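PDB 5JJH: 4-alpha-glucanotransferase from Corynebacterium glutamicum, which belongs to the amylomaltase family of glucanotransferases, with an N-terminal beta-sandwich domain and a larger domain of the TIM-barrel type. Local coordinates for residues G15-Y20 with Y482-H487; T238-I243 with D386-V391; G455-D460 with A503-E508; T529-F534 with L554-T559; V654-A659 with W673-C678. All coordinates share one frame; numbering follows the deposited sequence.

Interaction 1. Residues G15-Y20 with Y482-H487; sequences GVATSY and YIRFDH
Gly15 O draws two donors from the strand that faces it: Arg484 N gives it a hydrogen bond of 2.9 Å, and Ile483 CA, 3.4 Å from the same Gly15 O, adds a weaker C-H contact. Two residues on, Ala17 N sends a nearly straight bond to Tyr482 O (2.9 Å, 175° at the hydrogen). These bonds bracket a single beta bridge between Val16 and Ile483. The bridge follows directly on the end of helix 4-13, which Gly15, with its positive phi, closes as the C-prime residue of a Schellman motif; the chain leaving that turn then runs along strand 481-484, an outermost strand of a four-stranded antiparallel sheet. Helix 32-41 covers Val16 and Ile483 together. Aromatic packing extends the contact past the bonds. Tyr20 and Tyr482 make an offset edge-to-face pair with planes at 82°, the edge of Tyr482 turned toward the face of Tyr20, and Tyr20 CB lies near the plane of the Tyr482 ring, 3.7 Å from Tyr482 CD2. With chi1 at 61°, Tyr20 CG stands between its backbone N and carbonyl carbon, which brings the ring up against Tyr482; Phe469 meets both rings edge-to-face. Arg484 is less certain, since a second conformer exists. In this one its chain bends at chi3, one guanidinium face covers Gly15 O, and a water accepts from Arg484 NH1 (2.8 Å) while donating to Val16 O (2.6 Å).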
# COMPACT_ATOMS: atom_id res chain seq x y z
N GLY A 15 -12.67 -17.45 11.46
CA GLY A 15 -12.68 -16.83 10.16
C GLY A 15 -11.75 -17.44 9.12
O GLY A 15 -11.36 -16.74 8.16
N VAL A 16 -11.54 -18.76 9.21
CA VAL A 16 -10.72 -19.47 8.28
C VAL A 16 -11.65 -20.17 7.29
O VAL A 16 -12.54 -20.94 7.70
CB VAL A 16 -9.83 -20.46 9.00
CG1 VAL A 16 -8.94 -21.18 7.98
CG2 VAL A 16 -9.01 -19.73 10.06
N ALA A 17 -11.47 -19.90 6.00
CA ALA A 17 -12.38 -20.48 5.01
C ALA A 17 -12.08 -21.96 4.84
O ALA A 17 -10.90 -22.40 4.75
CB ALA A 17 -12.26 -19.77 3.67
N THR A 18 -13.14 -22.73 4.72
CA THR A 18 -12.98 -24.23 4.54
C THR A 18 -13.13 -24.64 3.05
O THR A 18 -12.94 -25.78 2.66
CB THR A 18 -14.07 -24.96 5.35
OG1 THR A 18 -15.37 -24.52 4.86
CG2 THR A 18 -13.93 -24.62 6.92
N SER A 19 -13.58 -23.71 2.23
CA SER A 19 -13.49 -23.92 0.78
C SER A 19 -13.44 -22.57 0.06
O SER A 19 -13.80 -21.56 0.64
CB SER A 19 -14.75 -24.68 0.35
OG SER A 19 -15.87 -23.84 0.54
N TYR A 20 -13.05 -22.56 -1.20
CA TYR A 20 -13.07 -21.31 -1.98
C TYR A 20 -13.13 -21.62 -3.46
O TYR A 20 -12.99 -22.78 -3.89
CB TYR A 20 -11.88 -20.40 -1.60
CG TYR A 20 -10.58 -21.03 -1.87
CD1 TYR A 20 -9.95 -21.81 -0.87
CD2 TYR A 20 -9.96 -20.91 -3.13
CE1 TYR A 20 -8.77 -22.44 -1.14
CE2 TYR A 20 -8.77 -21.55 -3.38
CZ TYR A 20 -8.19 -22.30 -2.38
OH TYR A 20 -7.04 -22.93 -2.61
N TYR A 482 -8.39 -18.67 2.61
CA TYR A 482 -8.71 -17.33 2.99
C TYR A 482 -8.85 -17.19 4.49
O TYR A 482 -9.41 -18.06 5.17
CB TYR A 482 -10.00 -16.85 2.28
CG TYR A 482 -9.77 -16.51 0.83
CD1 TYR A 482 -9.13 -15.31 0.50
CD2 TYR A 482 -10.06 -17.44 -0.21
CE1 TYR A 482 -8.88 -14.98 -0.78
CE2 TYR A 482 -9.77 -17.14 -1.55
CZ TYR A 482 -9.18 -15.90 -1.81
OH TYR A 482 -8.85 -15.49 -3.06
N ILE A 483 -8.29 -16.12 5.05
CA ILE A 483 -8.69 -15.70 6.40
C ILE A 483 -9.45 -14.38 6.28
O ILE A 483 -9.07 -13.50 5.49
CB ILE A 483 -7.50 -15.57 7.39
CG1 ILE A 483 -6.42 -14.71 6.83
CG2 ILE A 483 -6.84 -16.93 7.66
CD1 ILE A 483 -5.28 -14.44 7.85
N ARG A 484 -10.53 -14.22 7.02
CA ARG A 484 -11.34 -13.00 6.94
C ARG A 484 -10.97 -12.02 8.04
O ARG A 484 -10.76 -12.42 9.20
CB ARG A 484 -12.84 -13.31 7.02
CG ARG A 484 -13.40 -14.15 5.89
CD ARG A 484 -14.86 -14.47 6.17
NE ARG A 484 -15.11 -15.54 7.13
CZ ARG A 484 -15.14 -16.83 6.79
NH1 ARG A 484 -15.39 -17.78 7.70
NH2 ARG A 484 -14.91 -17.13 5.54
N PHE A 485 -11.01 -10.72 7.68
CA PHE A 485 -10.78 -9.63 8.58
C PHE A 485 -12.09 -8.87 8.76
O PHE A 485 -13.04 -9.04 8.00
CB PHE A 485 -9.72 -8.69 8.04
CG PHE A 485 -8.39 -9.30 8.05
CD1 PHE A 485 -7.60 -9.22 9.14
CD2 PHE A 485 -7.92 -10.01 6.95
CE1 PHE A 485 -6.37 -9.82 9.18
CE2 PHE A 485 -6.69 -10.69 7.00
CZ PHE A 485 -5.91 -10.57 8.11
N ASP A 486 -12.11 -8.04 9.78
CA ASP A 486 -13.28 -7.18 10.02
C ASP A 486 -13.13 -5.97 9.09
O ASP A 486 -12.48 -4.97 9.45
CB ASP A 486 -13.31 -6.76 11.48
CG ASP A 486 -14.46 -5.79 11.83
OD1 ASP A 486 -15.22 -5.35 10.95
OD2 ASP A 486 -14.71 -5.61 13.06
N HIS A 487 -13.77 -6.05 7.91
CA HIS A 487 -13.72 -4.96 6.96
C HIS A 487 -14.28 -3.61 7.52
O HIS A 487 -13.82 -2.58 7.13
CB HIS A 487 -14.39 -5.34 5.64
CG HIS A 487 -15.77 -5.78 5.85
ND1 HIS A 487 -16.84 -4.91 5.80
CD2 HIS A 487 -16.28 -6.96 6.25
CE1 HIS A 487 -17.93 -5.53 6.17
NE2 HIS A 487 -17.62 -6.78 6.43
O HOH W 1 -15.15 -20.60 7.60

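Interaction 2. Residues T238-I243 with D386-V391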
# COMPACT_ATOMS: atom_id res chain seq x y z
N THR A 238 10.57 -3.16 4.64
CA THR A 238 10.82 -3.70 6.01
C THR A 238 9.72 -3.29 6.99
O THR A 238 9.55 -3.91 8.05
CB THR A 238 12.24 -3.35 6.54
OG1 THR A 238 12.65 -4.40 7.42
CG2 THR A 238 12.29 -2.04 7.17
N THR A 239 8.95 -2.28 6.61
CA THR A 239 7.92 -1.64 7.42
C THR A 239 6.98 -0.99 6.44
O THR A 239 7.39 -0.73 5.28
CB THR A 239 8.47 -0.58 8.43
OG1 THR A 239 7.40 0.11 9.10
CG2 THR A 239 9.34 0.49 7.74
N ARG A 240 5.72 -0.77 6.80
CA ARG A 240 4.86 0.09 5.96
C ARG A 240 4.62 1.45 6.58
O ARG A 240 3.85 2.22 6.07
CB ARG A 240 3.54 -0.61 5.70
CG ARG A 240 3.75 -1.81 4.81
CD ARG A 240 2.47 -2.42 4.28
NE ARG A 240 1.55 -2.84 5.33
CZ ARG A 240 0.24 -2.88 5.19
NH1 ARG A 240 -0.51 -3.26 6.22
NH2 ARG A 240 -0.34 -2.59 4.03
N ARG A 241 5.24 1.72 7.72
CA ARG A 241 5.08 3.01 8.37
C ARG A 241 6.22 3.96 8.02
O ARG A 241 5.99 5.07 7.61
CB ARG A 241 5.04 2.83 9.88
CG ARG A 241 4.93 4.13 10.66
CD ARG A 241 4.65 3.94 12.12
NE ARG A 241 4.77 5.21 12.77
CZ ARG A 241 4.72 5.36 14.10
NH1 ARG A 241 5.00 6.56 14.61
NH2 ARG A 241 4.42 4.32 14.89
N PHE A 242 7.44 3.54 8.29
CA PHE A 242 8.57 4.42 8.12
C PHE A 242 9.06 4.51 6.68
O PHE A 242 8.71 3.69 5.86
CB PHE A 242 9.65 4.11 9.14
CG PHE A 242 9.15 4.26 10.54
CD1 PHE A 242 8.99 5.50 11.09
CD2 PHE A 242 8.73 3.16 11.25
CE1 PHE A 242 8.48 5.64 12.36
CE2 PHE A 242 8.22 3.30 12.51
CZ PHE A 242 8.10 4.54 13.06
N ILE A 243 9.85 5.55 6.42
CA ILE A 243 10.22 5.93 5.03
C ILE A 243 11.65 5.59 4.65
O ILE A 243 12.58 5.62 5.52
CB ILE A 243 10.06 7.47 4.88
CG1 ILE A 243 8.67 7.96 5.34
CG2 ILE A 243 10.39 7.96 3.48
CD1 ILE A 243 7.49 7.33 4.72
N ASP A 386 1.45 5.42 -2.46
CA ASP A 386 1.01 4.02 -2.75
C ASP A 386 1.40 3.17 -1.52
O ASP A 386 2.53 3.31 -1.02
CB ASP A 386 1.72 3.54 -4.02
CG ASP A 386 1.20 2.16 -4.56
OD1 ASP A 386 0.41 1.47 -3.93
OD2 ASP A 386 1.71 1.70 -5.58
N LEU A 387 0.46 2.39 -0.98
CA LEU A 387 0.66 1.54 0.22
C LEU A 387 0.81 0.11 -0.25
O LEU A 387 -0.12 -0.46 -0.82
CB LEU A 387 -0.54 1.60 1.11
CG LEU A 387 -0.60 0.73 2.39
CD1 LEU A 387 0.61 1.11 3.22
CD2 LEU A 387 -1.94 1.02 3.08
N ALA A 388 2.01 -0.46 -0.06
CA ALA A 388 2.25 -1.86 -0.30
C ALA A 388 1.33 -2.72 0.56
O ALA A 388 0.80 -2.27 1.61
CB ALA A 388 3.72 -2.20 -0.01
N VAL A 389 1.17 -3.97 0.16
CA VAL A 389 0.25 -4.91 0.85
C VAL A 389 0.81 -5.38 2.20
O VAL A 389 0.07 -5.72 3.14
CB VAL A 389 0.11 -6.19 -0.02
CG1 VAL A 389 -0.73 -7.20 0.71
CG2 VAL A 389 -0.58 -5.82 -1.29
N GLY A 390 2.12 -5.54 2.23
CA GLY A 390 2.75 -6.05 3.44
C GLY A 390 4.22 -5.90 3.50
O GLY A 390 4.80 -5.15 2.74
N VAL A 391 4.83 -6.60 4.46
CA VAL A 391 6.23 -6.38 4.79
C VAL A 391 7.04 -7.68 4.66
O VAL A 391 6.51 -8.78 4.71
CB VAL A 391 6.39 -5.85 6.22
CG1 VAL A 391 5.64 -4.51 6.41
CG2 VAL A 391 6.02 -6.92 7.26
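Leu387, the last residue of strand 382-387, meets Arg240 with its branch point, Leu387 CG standing 3.7 Å from Arg240 NH2. Ala388 supplies the polar link. Its carbonyl oxygen accepts from Arg240 NH2 over 2.7 Å, with 161° at the hydrogen, and the bond lies in the carbonyl plane and near the guanidinium plane. Val389 approaches the same group differently, for its carbonyl oxygen sits above one guanidinium face, toward the rim, and although Val389 O is 3.3 Å from Arg240 NH2 the angle is too poor for a hydrogen bond. An edge and a face of one cation are thus occupied by successive carbonyls, which probably steadies its charge in a buried setting. All this takes place beyond the C-terminal end of a strand of the TIM barrel, where a long loop following strand 215-218 brings Arg240 in; a glycerol also lies beside its side chain. Gly390 CA lies 3.7 Å from Arg240 CD, while Gly390 O is buried with no partner in the model. Last comes Val391, whose CG1 packs 3.7 Å from Arg240 CG, the two side chains crossing at about a right angle. Bending at chi3 (-58°) turns the end of Arg240 from Val391 back to Ala388. Thr239 shapes the approach through an ST turn, its OG1 accepting from Arg241 N and also bonding to Asp397, which holds Arg240 N as well.

Interaction 3. Residues G455-D460 with A503-E508; sequences GGIRVD and AVVIGE
Strands 456-459 and 504-507 run parallel, their axes 12° apart in direction and 4.7 Å apart at closest approach. Five backbone hydrogen bonds join them, alternating in direction from Val504 N to Gly455 O at one end to Glu508 N to Val459 O at the other. They are adjacent staves of the TIM barrel. On the face carrying Ile457 and Val505, the two side chains lie side by side, Ile457 CG2 3.9 Å from Val505 CG2, beneath helices 441-452 and 487-500. On the face carrying Arg458 and Ile506, the extended Arg458 reaches past the strand end and lays one guanidinium face over Glu508 CB, with Arg458 NH1 3.7 Å from that carbon. Its charged end does not meet the carboxylate: Arg458 NH1 stays 5.3 Å from Glu508 OE2. Bending at chi2 (97°) swings the Glu508 carboxylate alongside that of Asp460, their planes 23° apart and Asp460 OD1 3.4 Å from Glu508 OE2. Leu510 N bonds Glu508 OE1, and His461 N bonds OE2 weakly. Main-chain N-H groups just beyond the strands therefore probably position this acid beside its neighbour, and the polar chemistry gathers at the C-terminal end of an otherwise largely apolar pair.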
# COMPACT_ATOMS: atom_id res chain seq x y z
N GLY A 455 -1.87 14.03 -0.59
CA GLY A 455 -3.31 14.28 -0.79
C GLY A 455 -4.13 13.05 -1.16
O GLY A 455 -5.33 13.12 -1.45
N GLY A 456 -3.50 11.89 -1.21
CA GLY A 456 -4.17 10.70 -1.62
C GLY A 456 -3.37 9.46 -1.40
O GLY A 456 -2.13 9.50 -1.18
N ILE A 457 -4.08 8.35 -1.30
CA ILE A 457 -3.41 7.07 -1.08
C ILE A 457 -4.00 6.01 -2.05
O ILE A 457 -5.24 5.89 -2.16
CB ILE A 457 -3.54 6.61 0.39
CG1 ILE A 457 -2.85 5.29 0.64
CG2 ILE A 457 -5.02 6.43 0.81
CD1 ILE A 457 -2.80 4.98 2.16
N ARG A 458 -3.12 5.23 -2.68
CA ARG A 458 -3.51 4.12 -3.48
C ARG A 458 -3.17 2.88 -2.67
O ARG A 458 -1.99 2.66 -2.29
CB ARG A 458 -2.72 4.10 -4.77
CG ARG A 458 -2.94 2.86 -5.62
CD ARG A 458 -2.08 2.92 -6.85
NE ARG A 458 -2.62 1.98 -7.83
CZ ARG A 458 -2.38 0.66 -7.85
NH1 ARG A 458 -2.96 -0.09 -8.81
NH2 ARG A 458 -1.58 0.11 -6.97
N VAL A 459 -4.20 2.10 -2.34
CA VAL A 459 -4.07 0.88 -1.54
C VAL A 459 -3.91 -0.32 -2.48
O VAL A 459 -4.82 -0.73 -3.15
CB VAL A 459 -5.31 0.76 -0.63
CG1 VAL A 459 -5.28 -0.50 0.21
CG2 VAL A 459 -5.38 2.00 0.24
N ASP A 460 -2.73 -0.90 -2.52
CA ASP A 460 -2.48 -2.11 -3.25
C ASP A 460 -3.30 -3.25 -2.63
O ASP A 460 -3.37 -3.38 -1.42
CB ASP A 460 -1.02 -2.44 -3.15
CG ASP A 460 -0.61 -3.58 -4.06
OD1 ASP A 460 -1.15 -3.63 -5.17
OD2 ASP A 460 0.30 -4.36 -3.67
N ALA A 503 -7.87 13.57 2.15
CA ALA A 503 -7.32 12.77 1.08
C ALA A 503 -8.32 12.00 0.22
O ALA A 503 -9.37 11.55 0.66
CB ALA A 503 -6.32 11.82 1.70
N VAL A 504 -7.86 11.68 -0.97
CA VAL A 504 -8.46 10.69 -1.88
C VAL A 504 -8.00 9.31 -1.50
O VAL A 504 -6.81 9.12 -1.15
CB VAL A 504 -7.94 10.93 -3.32
CG1 VAL A 504 -8.38 9.86 -4.28
CG2 VAL A 504 -8.51 12.25 -3.78
N VAL A 505 -8.88 8.35 -1.63
CA VAL A 505 -8.54 6.92 -1.48
C VAL A 505 -8.87 6.12 -2.73
O VAL A 505 -10.02 6.13 -3.13
CB VAL A 505 -9.24 6.25 -0.22
CG1 VAL A 505 -8.69 4.81 -0.06
CG2 VAL A 505 -8.90 7.06 1.03
N ILE A 506 -7.90 5.41 -3.27
CA ILE A 506 -8.02 4.56 -4.41
C ILE A 506 -7.62 3.14 -4.04
O ILE A 506 -6.59 2.89 -3.41
CB ILE A 506 -7.13 5.07 -5.55
CG1 ILE A 506 -7.71 6.39 -6.09
CG2 ILE A 506 -7.02 4.04 -6.65
CD1 ILE A 506 -6.64 7.29 -6.58
N GLY A 507 -8.46 2.18 -4.43
CA GLY A 507 -8.34 0.84 -3.98
C GLY A 507 -8.18 0.04 -5.21
O GLY A 507 -8.98 0.15 -6.18
N GLU A 508 -7.09 -0.69 -5.26
CA GLU A 508 -6.80 -1.40 -6.45
C GLU A 508 -7.70 -2.58 -6.34
O GLU A 508 -7.66 -3.32 -5.37
CB GLU A 508 -5.31 -1.76 -6.52
CG GLU A 508 -4.94 -3.06 -5.85
CD GLU A 508 -4.85 -4.19 -6.82
OE1 GLU A 508 -5.80 -4.41 -7.59
OE2 GLU A 508 -3.82 -4.86 -6.78

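Interaction 4. Residues T529-F534 with L554-T559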
# COMPACT_ATOMS: atom_id res chain seq x y z
N THR A 529 -10.10 1.10 -9.66
CA THR A 529 -9.04 1.30 -10.63
C THR A 529 -9.40 0.64 -11.96
O THR A 529 -9.60 -0.59 -12.03
CB THR A 529 -7.65 0.72 -10.18
OG1 THR A 529 -7.83 -0.66 -9.84
CG2 THR A 529 -7.06 1.46 -9.03
N SER A 530 -9.47 1.41 -13.03
CA SER A 530 -9.74 0.87 -14.37
C SER A 530 -8.50 1.05 -15.21
O SER A 530 -7.91 2.16 -15.22
CB SER A 530 -10.83 1.67 -15.03
OG SER A 530 -12.03 1.62 -14.36
N ILE A 531 -8.09 0.01 -15.89
CA ILE A 531 -6.86 0.01 -16.70
C ILE A 531 -7.24 -0.35 -18.15
O ILE A 531 -7.84 -1.44 -18.44
CB ILE A 531 -5.81 -0.98 -16.15
CG1 ILE A 531 -5.42 -0.56 -14.72
CG2 ILE A 531 -4.53 -0.92 -16.96
CD1 ILE A 531 -4.50 -1.60 -14.03
N LEU A 532 -6.98 0.61 -19.04
CA LEU A 532 -7.58 0.52 -20.39
C LEU A 532 -7.36 -0.88 -21.03
O LEU A 532 -8.30 -1.50 -21.49
CB LEU A 532 -6.96 1.60 -21.30
CG LEU A 532 -7.30 1.44 -22.80
CD1 LEU A 532 -8.58 2.09 -23.10
CD2 LEU A 532 -6.25 2.05 -23.67
N TRP A 533 -6.14 -1.36 -21.00
CA TRP A 533 -5.82 -2.67 -21.66
C TRP A 533 -6.54 -3.87 -21.11
O TRP A 533 -6.73 -4.86 -21.85
CB TRP A 533 -4.35 -2.95 -21.63
CG TRP A 533 -3.46 -1.95 -22.23
CD1 TRP A 533 -2.43 -1.29 -21.61
CD2 TRP A 533 -3.48 -1.48 -23.58
NE1 TRP A 533 -1.80 -0.47 -22.48
CE2 TRP A 533 -2.43 -0.56 -23.71
CE3 TRP A 533 -4.30 -1.73 -24.69
CZ2 TRP A 533 -2.16 0.11 -24.91
CZ3 TRP A 533 -4.05 -1.06 -25.88
CH2 TRP A 533 -2.98 -0.16 -25.99
N PHE A 534 -6.99 -3.80 -19.86
CA PHE A 534 -7.75 -4.88 -19.24
C PHE A 534 -9.24 -4.71 -19.30
O PHE A 534 -9.95 -5.63 -18.89
CB PHE A 534 -7.34 -5.04 -17.77
CG PHE A 534 -5.86 -5.20 -17.55
CD1 PHE A 534 -5.10 -6.00 -18.37
CD2 PHE A 534 -5.23 -4.59 -16.46
CE1 PHE A 534 -3.74 -6.16 -18.14
CE2 PHE A 534 -3.86 -4.76 -16.22
CZ PHE A 534 -3.11 -5.54 -17.07
N LEU A 554 -10.15 5.72 -10.48
CA LEU A 554 -8.99 6.16 -11.16
C LEU A 554 -8.85 5.36 -12.45
O LEU A 554 -8.70 4.12 -12.43
CB LEU A 554 -7.76 5.89 -10.31
CG LEU A 554 -6.39 6.30 -10.98
CD1 LEU A 554 -6.30 7.75 -11.04
CD2 LEU A 554 -5.28 5.72 -10.18
N THR A 555 -8.86 6.04 -13.59
CA THR A 555 -8.68 5.36 -14.88
C THR A 555 -7.33 5.68 -15.54
O THR A 555 -6.93 6.87 -15.59
CB THR A 555 -9.85 5.74 -15.80
OG1 THR A 555 -11.01 5.19 -15.23
CG2 THR A 555 -9.70 5.13 -17.14
N THR A 556 -6.63 4.66 -15.99
CA THR A 556 -5.36 4.84 -16.66
C THR A 556 -5.32 4.06 -17.95
O THR A 556 -6.16 3.19 -18.17
CB THR A 556 -4.12 4.31 -15.87
OG1 THR A 556 -4.33 2.92 -15.50
CG2 THR A 556 -3.85 5.17 -14.73
N VAL A 557 -4.31 4.36 -18.78
CA VAL A 557 -4.05 3.56 -19.95
C VAL A 557 -3.27 2.33 -19.52
O VAL A 557 -3.53 1.24 -19.98
CB VAL A 557 -3.23 4.34 -21.02
CG1 VAL A 557 -2.74 3.42 -22.10
CG2 VAL A 557 -3.98 5.53 -21.58
N THR A 558 -2.29 2.52 -18.63
CA THR A 558 -1.30 1.47 -18.31
C THR A 558 -0.89 1.55 -16.84
O THR A 558 -1.51 2.28 -16.09
CB THR A 558 -0.09 1.54 -19.25
OG1 THR A 558 0.67 0.32 -19.16
CG2 THR A 558 0.77 2.78 -19.00
N THR A 559 0.05 0.71 -16.40
CA THR A 559 0.47 0.64 -15.01
C THR A 559 1.93 0.25 -14.98
O THR A 559 2.50 -0.16 -15.99
CB THR A 559 -0.38 -0.39 -14.18
OG1 THR A 559 0.17 -0.50 -12.88
CG2 THR A 559 -0.30 -1.71 -14.71
O HOH W 2 1.09 0.32 -21.85
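Ser530 is bonded at both its backbone ends to the facing strand: its N donates to Leu554 O and its O accepts from Thr556 N, each over 2.9 Å. A third bond, Leu532 N to Thr556 O at 2.8 Å, closes the parallel pairing of two neighbouring TIM-barrel strands. Side chains follow in step. Ser530 CB rests 3.5 Å from Thr555 OG1, a hydroxyl that bonds Ser643 OG, while Ile531 and Thr556 point the same way with Ile531 CG1 3.7 Å from Thr556 OG1. Thr556 OG1 donates its proton to Thr558 O (3.0 Å), tying the end of the strand to the turn after it. Beyond the strands, Leu532 CD2 packs on Val557 CG1, and Trp533 lies alongside Val557, its CD1 only 3.2 Å from Val557 O. What carries the indole there is the short 3-10 turn 532-534, secured by Phe534 N bonding Ile531 O. Farther out, Tyr568 stacks on the Trp533 ring, and helix 627-639 packs against both Leu532 and Trp533. The indole N-H passes Val557 O by, the angle being poor, and donates instead to a water that also bonds Thr558 OG1. Contact between the indole and Val557 is consequently a matter of packing, while the indole N-H is spent on the water link between the two turns that follow the strands.

Interaction 5. Residues V654-A659 with W673-C678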
# COMPACT_ATOMS: atom_id res chain seq x y z
N VAL A 654 7.10 10.40 -22.65
CA VAL A 654 8.42 10.51 -23.23
C VAL A 654 8.72 9.39 -24.19
O VAL A 654 9.80 9.35 -24.74
CB VAL A 654 9.52 10.55 -22.14
CG1 VAL A 654 9.25 11.73 -21.22
CG2 VAL A 654 9.58 9.21 -21.42
N GLY A 655 7.80 8.46 -24.40
CA GLY A 655 8.06 7.41 -25.42
C GLY A 655 8.84 6.19 -24.94
O GLY A 655 9.32 5.39 -25.74
N GLU A 656 8.92 6.05 -23.60
CA GLU A 656 9.59 4.90 -22.99
C GLU A 656 9.04 3.59 -23.57
O GLU A 656 7.81 3.36 -23.64
CB GLU A 656 9.44 4.97 -21.42
CG GLU A 656 10.01 3.79 -20.65
CD GLU A 656 11.52 3.80 -20.55
OE1 GLU A 656 12.10 3.12 -21.42
OE2 GLU A 656 12.15 4.41 -19.59
N LYS A 657 9.94 2.71 -23.91
CA LYS A 657 9.55 1.35 -24.37
C LYS A 657 9.81 0.20 -23.35
O LYS A 657 9.23 -0.86 -23.52
CB LYS A 657 10.29 1.04 -25.66
CG LYS A 657 9.73 1.86 -26.81
CD LYS A 657 10.47 1.64 -28.14
CE LYS A 657 9.65 2.34 -29.22
NZ LYS A 657 10.16 2.16 -30.61
N ARG A 658 10.72 0.41 -22.39
CA ARG A 658 11.07 -0.59 -21.34
C ARG A 658 10.11 -0.66 -20.12
O ARG A 658 9.79 0.36 -19.49
CB ARG A 658 12.50 -0.35 -20.89
CG ARG A 658 13.48 -0.38 -22.07
CD ARG A 658 14.85 -0.70 -21.58
NE ARG A 658 15.45 0.50 -21.00
CZ ARG A 658 16.63 0.50 -20.39
NH1 ARG A 658 17.12 1.63 -19.90
NH2 ARG A 658 17.32 -0.64 -20.22
N ALA A 659 9.60 -1.88 -19.88
CA ALA A 659 8.85 -2.24 -18.68
C ALA A 659 9.69 -2.05 -17.44
O ALA A 659 10.91 -2.34 -17.39
CB ALA A 659 8.37 -3.68 -18.77
N TRP A 673 12.32 -2.90 -11.34
CA TRP A 673 12.49 -1.77 -10.44
C TRP A 673 13.77 -1.02 -10.57
O TRP A 673 14.07 -0.16 -9.74
CB TRP A 673 12.23 -2.19 -8.97
CG TRP A 673 11.09 -3.14 -8.83
CD1 TRP A 673 11.18 -4.50 -8.56
CD2 TRP A 673 9.69 -2.88 -9.04
NE1 TRP A 673 9.95 -5.05 -8.55
CE2 TRP A 673 9.00 -4.09 -8.83
CE3 TRP A 673 8.93 -1.72 -9.31
CZ2 TRP A 673 7.60 -4.20 -8.91
CZ3 TRP A 673 7.55 -1.83 -9.37
CH2 TRP A 673 6.89 -3.08 -9.19
N CYS A 674 14.50 -1.22 -11.64
CA CYS A 674 15.79 -0.58 -11.88
C CYS A 674 15.91 0.11 -13.28
O CYS A 674 16.96 0.41 -13.69
CB CYS A 674 16.96 -1.55 -11.72
SG CYS A 674 16.99 -2.45 -10.12
N ILE A 675 14.80 0.40 -13.95
CA ILE A 675 14.83 0.86 -15.34
C ILE A 675 14.69 2.38 -15.34
O ILE A 675 13.61 2.88 -15.01
CB ILE A 675 13.67 0.20 -16.11
CG1 ILE A 675 13.77 -1.35 -16.07
CG2 ILE A 675 13.63 0.71 -17.54
CD1 ILE A 675 14.99 -2.02 -16.68
N PRO A 676 15.78 3.13 -15.62
CA PRO A 676 15.67 4.61 -15.61
C PRO A 676 14.79 5.18 -16.70
O PRO A 676 14.54 4.49 -17.71
CB PRO A 676 17.07 5.06 -15.84
CG PRO A 676 17.64 3.99 -16.73
CD PRO A 676 17.06 2.71 -16.22
N LEU A 677 14.26 6.40 -16.51
CA LEU A 677 13.30 6.98 -17.47
C LEU A 677 14.07 7.35 -18.76
O LEU A 677 14.99 8.21 -18.71
CB LEU A 677 12.64 8.23 -16.91
CG LEU A 677 11.54 8.89 -17.77
CD1 LEU A 677 10.29 8.04 -17.80
CD2 LEU A 677 11.25 10.30 -17.26
N CYS A 678 13.72 6.69 -19.85
CA CYS A 678 14.35 6.98 -21.17
C CYS A 678 13.30 7.17 -22.26
O CYS A 678 12.16 6.65 -22.14
CB CYS A 678 15.25 5.84 -21.55
SG CYS A 678 16.66 5.64 -20.43
O HOH W 3 11.43 3.84 -17.03
O HOH W 4 14.51 2.86 -20.10
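Two irregular segments are clasped around a carboxylate, Glu656, in the loops that follow the last barrel strand, 645-649, and helix 650-654. Glu656 OE2 accepts from Cys678 N at 2.8 Å, the donor arriving from above the carboxylate plane (50° out of it). A water lies 2.7 Å from the same Glu656 OE2 and near Ile675 O. Pro676 O comes within 3.0 Å of Glu656 OE2 though both are acceptors, and such crowding by carbonyl oxygens may raise the proton affinity of the acid. Its other oxygen, OE1, receives Arg658 N on the anti side, so the 654-659 chain folds back on its own carboxylate. Gly655 starts that turn: it is the first residue past the helix, with positive phi, and from it Glu656 sets out with CG anti to its nitrogen (chi1 176°) before bending at chi2 toward Cys678. Beside this polar centre the chain beyond the TIM-barrel strands packs by its apolar parts. Val654 CG2 touches Leu677 CD1 at 3.9 Å. Ile675 CG2 sits over one face of the Arg658 guanidinium and 3.7 Å from Arg658 CB, whereas Cys678 SG lies near the plane of that group, at its edge. A second water accepts from Arg658 NE (2.7 Å) and lies close to Glu656 OE1 and Pro676 O, while Arg658 NH1 donates to Ser281 O. Ala659 O, bonded by Tyr670, rests against Ile675 CG1 (3.3 Å).

How the interactions relate
Interactions 2, 3 and 4 all reach the eight-stranded parallel barrel and follow one another along the chain. Interactions 2 and 3 share neighbouring strands, 382-387 and 456-459, with Leu387 probably hydrogen-bonded to Arg458 and Asp460. Interactions 3 and 4 have centres about 15 Å apart and touch where Ile506 and Glu508 meet Thr529, so side chains bridge the two strands outermost in the sheet, 504-507 and 528-531, and help close the barrel. Interaction 5 comes last, its centre about 18 Å from that of interaction 4. Interaction 1 spans the longest stretch of chain: it encloses interaction 2, crosses interaction 3, and ties the N-terminal region to the barrel chain.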